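Local structure of extracellular ligand-binding receptor (Verminephrobacter eiseniae, 4M88) at residues A[122-132]-A[226-234]; A[247-257]-A[343-351]. The protein probably binds an amino acid or similar small solute outside the cytoplasmic membrane and delivers it to an ABC transporter. All coordinates share one frame; numbering follows the deposited sequence.

Interaction 1. Residues A[122-132]-A[226-234]; sequences RAGDKQEIEEI and PLFVLSYVS
L230 pushes its two methyl branches against helix 125-138, and here the packing is tightest: CD2 of L230 lies 3.4 Å from CD1 of I132, closer than usual for two carbons, and the two side chains run roughly perpendicular. CD1 of L230 points the other way, toward the carboxylate carbon of D125 (CG, 3.8 Å), with CG1 of I129 between the two branches. Beyond I132 the fit slackens, its CG2 and CD1 both standing 4.0 Å from CB of F228. This is a helix packed on one face of a mixed sheet, beside its parallel strands, as in the α/β/α sandwich lobes of periplasmic binding proteins, and the loop after strand 227-229 carries the polar half. E128, extended beyond CG, takes the S231 backbone N-H on the syn side of OE1 (3.2 Å), while OE2 lies 2.7 Å from OG of S231, whose strongest partner is the V253 carbonyl. R122, bent at chi3 (46°), lays its guanidinium 16° from the Y232 ring plane; NH1 donates nearly straight, in plane, to the S231 carbonyl O (3.1 Å) and also forms a salt bridge with E290. Y232 OH gives its proton to D125 OD1 (2.6 Å) on its syn lone pair, and the G106 backbone N also bonds that hydroxyl. D125 OD2 hydrogen-bonds to a glycerol, probably from the crystallisation liquor; the helix meets solvent at K126, Q127, E130 and E131.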
# COMPACT_ATOMS: atom_id res chain seq x y z
N ARG A 122 5.98 -2.71 1.72
CA ARG A 122 5.50 -2.89 0.35
C ARG A 122 6.54 -2.37 -0.63
O ARG A 122 7.29 -1.44 -0.32
CB ARG A 122 4.19 -2.13 0.13
CG ARG A 122 4.33 -0.63 0.40
CD ARG A 122 3.20 0.15 -0.24
NE ARG A 122 1.92 -0.50 0.01
CZ ARG A 122 0.93 -0.56 -0.87
NH1 ARG A 122 -0.21 -1.17 -0.56
NH2 ARG A 122 1.08 -0.01 -2.07
N ALA A 123 6.57 -2.96 -1.82
CA ALA A 123 7.39 -2.42 -2.90
C ALA A 123 6.92 -1.00 -3.22
O ALA A 123 5.74 -0.66 -2.99
CB ALA A 123 7.29 -3.30 -4.14
N GLY A 124 7.81 -0.18 -3.73
CA GLY A 124 7.45 1.20 -4.04
C GLY A 124 6.65 1.36 -5.32
O GLY A 124 6.67 0.48 -6.19
N ASP A 125 5.93 2.48 -5.42
CA ASP A 125 5.22 2.85 -6.64
C ASP A 125 6.14 2.82 -7.85
O ASP A 125 5.72 2.46 -8.94
CB ASP A 125 4.59 4.24 -6.51
CG ASP A 125 3.34 4.25 -5.65
OD1 ASP A 125 3.00 3.19 -5.08
OD2 ASP A 125 2.70 5.33 -5.53
N LYS A 126 7.42 3.17 -7.66
CA LYS A 126 8.32 3.24 -8.81
C LYS A 126 8.52 1.87 -9.45
O LYS A 126 8.44 1.71 -10.68
CB LYS A 126 9.66 3.85 -8.41
CG LYS A 126 10.66 3.96 -9.55
CD LYS A 126 11.86 4.83 -9.17
CE LYS A 126 12.94 4.74 -10.24
NZ LYS A 126 13.94 5.82 -10.06
N GLN A 127 8.76 0.87 -8.62
CA GLN A 127 8.95 -0.48 -9.14
C GLN A 127 7.65 -1.02 -9.71
O GLN A 127 7.66 -1.70 -10.73
CB GLN A 127 9.47 -1.41 -8.06
CG GLN A 127 10.02 -2.69 -8.66
CD GLN A 127 10.25 -3.75 -7.62
OE1 GLN A 127 10.26 -3.47 -6.42
NE2 GLN A 127 10.44 -4.99 -8.07
N GLU A 128 6.53 -0.71 -9.06
CA GLU A 128 5.24 -1.13 -9.61
C GLU A 128 4.97 -0.51 -10.98
O GLU A 128 4.48 -1.19 -11.90
CB GLU A 128 4.10 -0.79 -8.64
CG GLU A 128 4.21 -1.57 -7.34
CD GLU A 128 2.91 -1.58 -6.55
OE1 GLU A 128 2.01 -0.77 -6.86
OE2 GLU A 128 2.79 -2.42 -5.62
N ILE A 129 5.26 0.78 -11.12
CA ILE A 129 5.08 1.47 -12.40
C ILE A 129 6.02 0.96 -13.49
O ILE A 129 5.62 0.82 -14.66
CB ILE A 129 5.24 3.00 -12.20
CG1 ILE A 129 3.98 3.57 -11.52
CG2 ILE A 129 5.46 3.70 -13.53
CD1 ILE A 129 4.20 4.95 -10.91
N GLU A 130 7.26 0.65 -13.12
CA GLU A 130 8.20 0.08 -14.09
C GLU A 130 7.68 -1.27 -14.59
O GLU A 130 7.75 -1.57 -15.78
CB GLU A 130 9.60 -0.05 -13.50
CG GLU A 130 10.32 1.30 -13.36
CD GLU A 130 11.59 1.22 -12.51
OE1 GLU A 130 11.75 0.25 -11.74
OE2 GLU A 130 12.42 2.16 -12.61
N GLU A 131 7.15 -2.06 -13.67
CA GLU A 131 6.54 -3.35 -14.00
C GLU A 131 5.31 -3.19 -14.91
O GLU A 131 5.14 -3.96 -15.86
CB GLU A 131 6.13 -4.07 -12.71
CG GLU A 131 5.51 -5.43 -12.94
CD GLU A 131 6.55 -6.52 -13.15
OE1 GLU A 131 7.76 -6.19 -13.16
OE2 GLU A 131 6.14 -7.69 -13.29
N ILE A 132 4.47 -2.20 -14.63
CA ILE A 132 3.29 -1.95 -15.47
C ILE A 132 3.72 -1.59 -16.89
O ILE A 132 3.15 -2.09 -17.87
CB ILE A 132 2.45 -0.80 -14.94
CG1 ILE A 132 1.56 -1.27 -13.81
CG2 ILE A 132 1.53 -0.25 -16.03
CD1 ILE A 132 0.76 -0.17 -13.20
N PRO A 226 -7.62 -2.11 -21.71
CA PRO A 226 -7.09 -2.52 -20.40
C PRO A 226 -6.74 -1.31 -19.55
O PRO A 226 -6.18 -0.33 -20.07
CB PRO A 226 -5.80 -3.28 -20.77
CG PRO A 226 -6.12 -3.86 -22.11
CD PRO A 226 -6.92 -2.80 -22.82
N LEU A 227 -7.08 -1.38 -18.27
CA LEU A 227 -6.74 -0.33 -17.32
C LEU A 227 -5.79 -0.96 -16.32
O LEU A 227 -5.90 -2.16 -16.01
CB LEU A 227 -8.00 0.16 -16.60
CG LEU A 227 -9.20 0.53 -17.48
CD1 LEU A 227 -10.37 0.97 -16.59
CD2 LEU A 227 -8.84 1.63 -18.48
N PHE A 228 -4.81 -0.20 -15.85
CA PHE A 228 -3.84 -0.73 -14.91
C PHE A 228 -3.82 0.15 -13.68
O PHE A 228 -3.88 1.38 -13.78
CB PHE A 228 -2.43 -0.76 -15.51
CG PHE A 228 -2.38 -1.36 -16.89
CD1 PHE A 228 -2.52 -2.73 -17.06
CD2 PHE A 228 -2.18 -0.56 -18.00
CE1 PHE A 228 -2.46 -3.29 -18.34
CE2 PHE A 228 -2.12 -1.11 -19.27
CZ PHE A 228 -2.27 -2.47 -19.44
N VAL A 229 -3.76 -0.47 -12.51
CA VAL A 229 -3.74 0.28 -11.27
C VAL A 229 -2.69 -0.30 -10.35
O VAL A 229 -2.29 -1.46 -10.50
CB VAL A 229 -5.10 0.27 -10.55
CG1 VAL A 229 -6.19 0.81 -11.45
CG2 VAL A 229 -5.45 -1.14 -10.08
N LEU A 230 -2.23 0.51 -9.40
CA LEU A 230 -1.23 0.07 -8.44
C LEU A 230 -1.89 -0.58 -7.23
O LEU A 230 -3.11 -0.74 -7.20
CB LEU A 230 -0.35 1.25 -8.01
CG LEU A 230 0.31 2.02 -9.15
CD1 LEU A 230 1.20 3.14 -8.60
CD2 LEU A 230 1.11 1.08 -10.02
N SER A 231 -1.08 -0.92 -6.23
CA SER A 231 -1.55 -1.69 -5.07
C SER A 231 -2.45 -0.92 -4.11
O SER A 231 -2.14 -0.85 -2.91
CB SER A 231 -0.35 -2.22 -4.28
OG SER A 231 0.33 -3.23 -5.00
N TYR A 232 -3.56 -0.37 -4.59
CA TYR A 232 -4.41 0.47 -3.72
C TYR A 232 -5.91 0.18 -3.73
O TYR A 232 -6.67 0.85 -3.03
CB TYR A 232 -4.14 1.94 -4.00
CG TYR A 232 -2.69 2.26 -3.76
CD1 TYR A 232 -2.15 2.16 -2.49
CD2 TYR A 232 -1.84 2.58 -4.82
CE1 TYR A 232 -0.81 2.40 -2.26
CE2 TYR A 232 -0.50 2.83 -4.59
CZ TYR A 232 0.01 2.74 -3.31
OH TYR A 232 1.34 2.99 -3.09
N VAL A 233 -6.32 -0.81 -4.51
CA VAL A 233 -7.73 -1.19 -4.56
C VAL A 233 -7.85 -2.70 -4.60
O VAL A 233 -6.89 -3.38 -4.97
CB VAL A 233 -8.44 -0.59 -5.80
CG1 VAL A 233 -8.53 0.91 -5.69
CG2 VAL A 233 -7.73 -0.99 -7.07
N SER A 234 -9.00 -3.23 -4.19
CA SER A 234 -9.28 -4.66 -4.31
C SER A 234 -10.15 -4.86 -5.54
O SER A 234 -10.84 -3.94 -5.97
CB SER A 234 -9.98 -5.21 -3.06
OG SER A 234 -11.32 -4.73 -2.97

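Interaction 2. Residues A[247-257]-A[343-351]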
# COMPACT_ATOMS: atom_id res chain seq x y z
N ALA A 247 -15.09 -4.50 -14.75
CA ALA A 247 -13.87 -4.81 -14.00
C ALA A 247 -12.92 -5.70 -14.78
O ALA A 247 -11.70 -5.63 -14.58
CB ALA A 247 -14.22 -5.45 -12.65
N ARG A 248 -13.47 -6.54 -15.65
CA ARG A 248 -12.63 -7.48 -16.40
C ARG A 248 -11.61 -6.71 -17.22
O ARG A 248 -11.91 -5.67 -17.80
CB ARG A 248 -13.46 -8.42 -17.28
CG ARG A 248 -14.26 -7.71 -18.34
CD ARG A 248 -15.41 -8.56 -18.85
NE ARG A 248 -16.12 -7.86 -19.91
CZ ARG A 248 -17.26 -8.29 -20.46
NH1 ARG A 248 -17.83 -9.41 -20.04
NH2 ARG A 248 -17.83 -7.58 -21.43
N GLY A 249 -10.37 -7.20 -17.23
CA GLY A 249 -9.34 -6.53 -18.00
C GLY A 249 -8.56 -5.49 -17.21
O GLY A 249 -7.58 -4.95 -17.72
N VAL A 250 -8.99 -5.21 -15.98
CA VAL A 250 -8.21 -4.33 -15.12
C VAL A 250 -7.05 -5.12 -14.52
O VAL A 250 -7.26 -6.16 -13.91
CB VAL A 250 -9.05 -3.75 -13.98
CG1 VAL A 250 -8.16 -3.00 -12.98
CG2 VAL A 250 -10.14 -2.84 -14.53
N GLY A 251 -5.83 -4.62 -14.70
CA GLY A 251 -4.68 -5.21 -14.06
C GLY A 251 -4.34 -4.47 -12.77
O GLY A 251 -4.31 -3.24 -12.75
N ILE A 252 -4.11 -5.22 -11.70
CA ILE A 252 -3.77 -4.64 -10.41
C ILE A 252 -2.37 -5.11 -10.04
O ILE A 252 -2.12 -6.32 -9.95
CB ILE A 252 -4.74 -5.09 -9.30
CG1 ILE A 252 -6.18 -4.78 -9.68
CG2 ILE A 252 -4.38 -4.43 -7.97
CD1 ILE A 252 -7.20 -5.41 -8.73
N VAL A 253 -1.44 -4.18 -9.85
CA VAL A 253 -0.10 -4.56 -9.43
C VAL A 253 -0.15 -4.83 -7.94
O VAL A 253 -0.57 -3.96 -7.16
CB VAL A 253 0.91 -3.45 -9.67
CG1 VAL A 253 2.31 -3.96 -9.39
CG2 VAL A 253 0.83 -3.02 -11.09
N GLN A 254 0.25 -6.03 -7.53
CA GLN A 254 0.17 -6.42 -6.13
C GLN A 254 1.54 -6.36 -5.48
O GLN A 254 2.53 -6.77 -6.08
CB GLN A 254 -0.37 -7.84 -5.99
CG GLN A 254 -1.74 -8.05 -6.62
CD GLN A 254 -2.88 -7.43 -5.82
OE1 GLN A 254 -2.71 -6.41 -5.14
NE2 GLN A 254 -4.05 -8.04 -5.92
N ALA A 255 1.59 -5.85 -4.25
CA ALA A 255 2.85 -5.77 -3.51
C ALA A 255 2.98 -6.95 -2.56
O ALA A 255 4.02 -7.12 -1.91
CB ALA A 255 2.93 -4.45 -2.73
N PHE A 256 1.94 -7.76 -2.49
CA PHE A 256 1.90 -8.88 -1.55
C PHE A 256 1.23 -10.05 -2.25
O PHE A 256 0.51 -9.84 -3.24
CB PHE A 256 1.07 -8.49 -0.32
CG PHE A 256 1.60 -7.30 0.40
CD1 PHE A 256 2.73 -7.41 1.21
CD2 PHE A 256 0.99 -6.05 0.28
CE1 PHE A 256 3.23 -6.31 1.89
CE2 PHE A 256 1.49 -4.95 0.95
CZ PHE A 256 2.61 -5.08 1.76
N PRO A 257 1.44 -11.28 -1.73
CA PRO A 257 0.70 -12.44 -2.27
C PRO A 257 -0.79 -12.20 -2.14
O PRO A 257 -1.23 -11.38 -1.34
CB PRO A 257 1.13 -13.59 -1.36
CG PRO A 257 2.49 -13.18 -0.84
CD PRO A 257 2.39 -11.68 -0.67
N TYR A 343 9.04 -7.41 -4.10
CA TYR A 343 7.96 -8.25 -4.62
C TYR A 343 6.93 -7.41 -5.38
O TYR A 343 6.33 -6.50 -4.83
CB TYR A 343 7.26 -9.02 -3.48
CG TYR A 343 6.13 -9.93 -3.93
CD1 TYR A 343 6.32 -11.31 -4.00
CD2 TYR A 343 4.88 -9.43 -4.27
CE1 TYR A 343 5.29 -12.15 -4.41
CE2 TYR A 343 3.85 -10.26 -4.68
CZ TYR A 343 4.06 -11.62 -4.74
OH TYR A 343 3.03 -12.44 -5.16
N VAL A 344 6.73 -7.73 -6.65
CA VAL A 344 5.67 -7.08 -7.43
C VAL A 344 5.05 -8.15 -8.33
O VAL A 344 5.77 -8.91 -8.97
CB VAL A 344 6.24 -5.92 -8.27
CG1 VAL A 344 5.31 -5.60 -9.41
CG2 VAL A 344 6.49 -4.68 -7.42
N ASN A 345 3.73 -8.23 -8.36
CA ASN A 345 3.07 -9.28 -9.13
C ASN A 345 1.78 -8.71 -9.72
O ASN A 345 0.92 -8.23 -8.99
CB ASN A 345 2.77 -10.47 -8.22
CG ASN A 345 2.39 -11.73 -8.99
OD1 ASN A 345 2.28 -11.72 -10.21
ND2 ASN A 345 2.19 -12.82 -8.26
N ILE A 346 1.65 -8.76 -11.03
CA ILE A 346 0.48 -8.16 -11.64
C ILE A 346 -0.63 -9.18 -11.77
O ILE A 346 -0.45 -10.23 -12.39
CB ILE A 346 0.78 -7.61 -13.03
CG1 ILE A 346 1.88 -6.55 -12.95
CG2 ILE A 346 -0.48 -7.02 -13.65
CD1 ILE A 346 2.27 -6.00 -14.30
N GLY A 347 -1.78 -8.87 -11.18
CA GLY A 347 -2.96 -9.70 -11.35
C GLY A 347 -3.87 -9.04 -12.37
O GLY A 347 -3.84 -7.82 -12.53
N VAL A 348 -4.65 -9.84 -13.10
CA VAL A 348 -5.63 -9.25 -14.01
C VAL A 348 -6.99 -9.81 -13.68
O VAL A 348 -7.13 -11.03 -13.48
CB VAL A 348 -5.29 -9.56 -15.48
CG1 VAL A 348 -6.31 -8.90 -16.42
CG2 VAL A 348 -3.87 -9.09 -15.81
N ILE A 349 -7.99 -8.94 -13.59
CA ILE A 349 -9.35 -9.40 -13.33
C ILE A 349 -9.92 -10.10 -14.56
O ILE A 349 -10.01 -9.51 -15.65
CB ILE A 349 -10.27 -8.25 -12.88
CG1 ILE A 349 -9.71 -7.57 -11.63
CG2 ILE A 349 -11.69 -8.77 -12.59
CD1 ILE A 349 -10.55 -6.39 -11.13
N GLY A 350 -10.27 -11.38 -14.41
CA GLY A 350 -10.73 -12.16 -15.54
C GLY A 350 -12.20 -11.92 -15.84
O GLY A 350 -12.85 -11.12 -15.16
N ARG A 351 -12.70 -12.59 -16.87
CA ARG A 351 -14.11 -12.46 -17.25
C ARG A 351 -15.03 -13.00 -16.17
O ARG A 351 -16.22 -12.70 -16.16
CB ARG A 351 -14.39 -13.18 -18.56
CG ARG A 351 -13.67 -12.63 -19.76
CD ARG A 351 -13.92 -13.51 -20.95
NE ARG A 351 -13.12 -13.11 -22.10
CZ ARG A 351 -12.97 -13.85 -23.20
NH1 ARG A 351 -13.56 -15.04 -23.30
NH2 ARG A 351 -12.21 -13.40 -24.20
O HOH W 1 -17.67 -10.98 -17.86
O HOH W 2 6.21 -5.83 -2.10
O HOH W 3 0.34 -11.59 -5.52
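I349 lays its side chain over A247 and V250 at one end of an antiparallel strand pair, 250-254 with 345-349, in the mixed sheet of the protein's second α/β lobe. Its CD1 comes to 4.1 Å from A247 CB and near the end of I252. The type II turn at A247-V250 bends the chain into the strand, and G249 N donates to I349 O. G251 and G347 leave no side chain at the middle of the pair, where I252 and G347 exchange two backbone hydrogen bonds. On the face of V253, the valine turns CG1 toward V344 and CG2 toward I346; CG1 of V253 and CG1 of V344 are squeezed to 3.4 Å, while CG2 of V253 keeps 4.1 Å from I346 CG1. Q254 lies on the other face: CB and CG rest on the N345 carbonyl O, and the bend at chi2 (-74°) turns the amide end away, NE2 going to E286 and Y357. Y343, with CG anti to its own N (chi1 -179°), extends its ring along the backbone of 255-257; CD2 is 3.4 Å from A255 O. N345 ND2 donates to Y343 OH (3.2 Å), which lies close to the plane of the N345 amide, and a water 2.8 Å from that OH donates to F256 O.

In the fold
Both segments of interaction 1 come before those of interaction 2 along the chain, and the centres of the two contacts are about 9 Å apart. Both reach the same mixed sheet, in which strand 227-229 lies beside 250-254 and 250-254 beside 345-349; helix 125-138 packs across it, I132 touching V253 (I132 CG1 to V253 CG2, 3.3 Å). Backbone bonding such as L227 O to G251 N (2.8 Å) joins the strands. The ends of 122-132 and 247-257 meet too, F256 touching R122. In interaction 1, where Y232 reaches G106, the glycerol on D125 may mark a pocket, possibly at the cleft between the lobes where relatives bind their ligands.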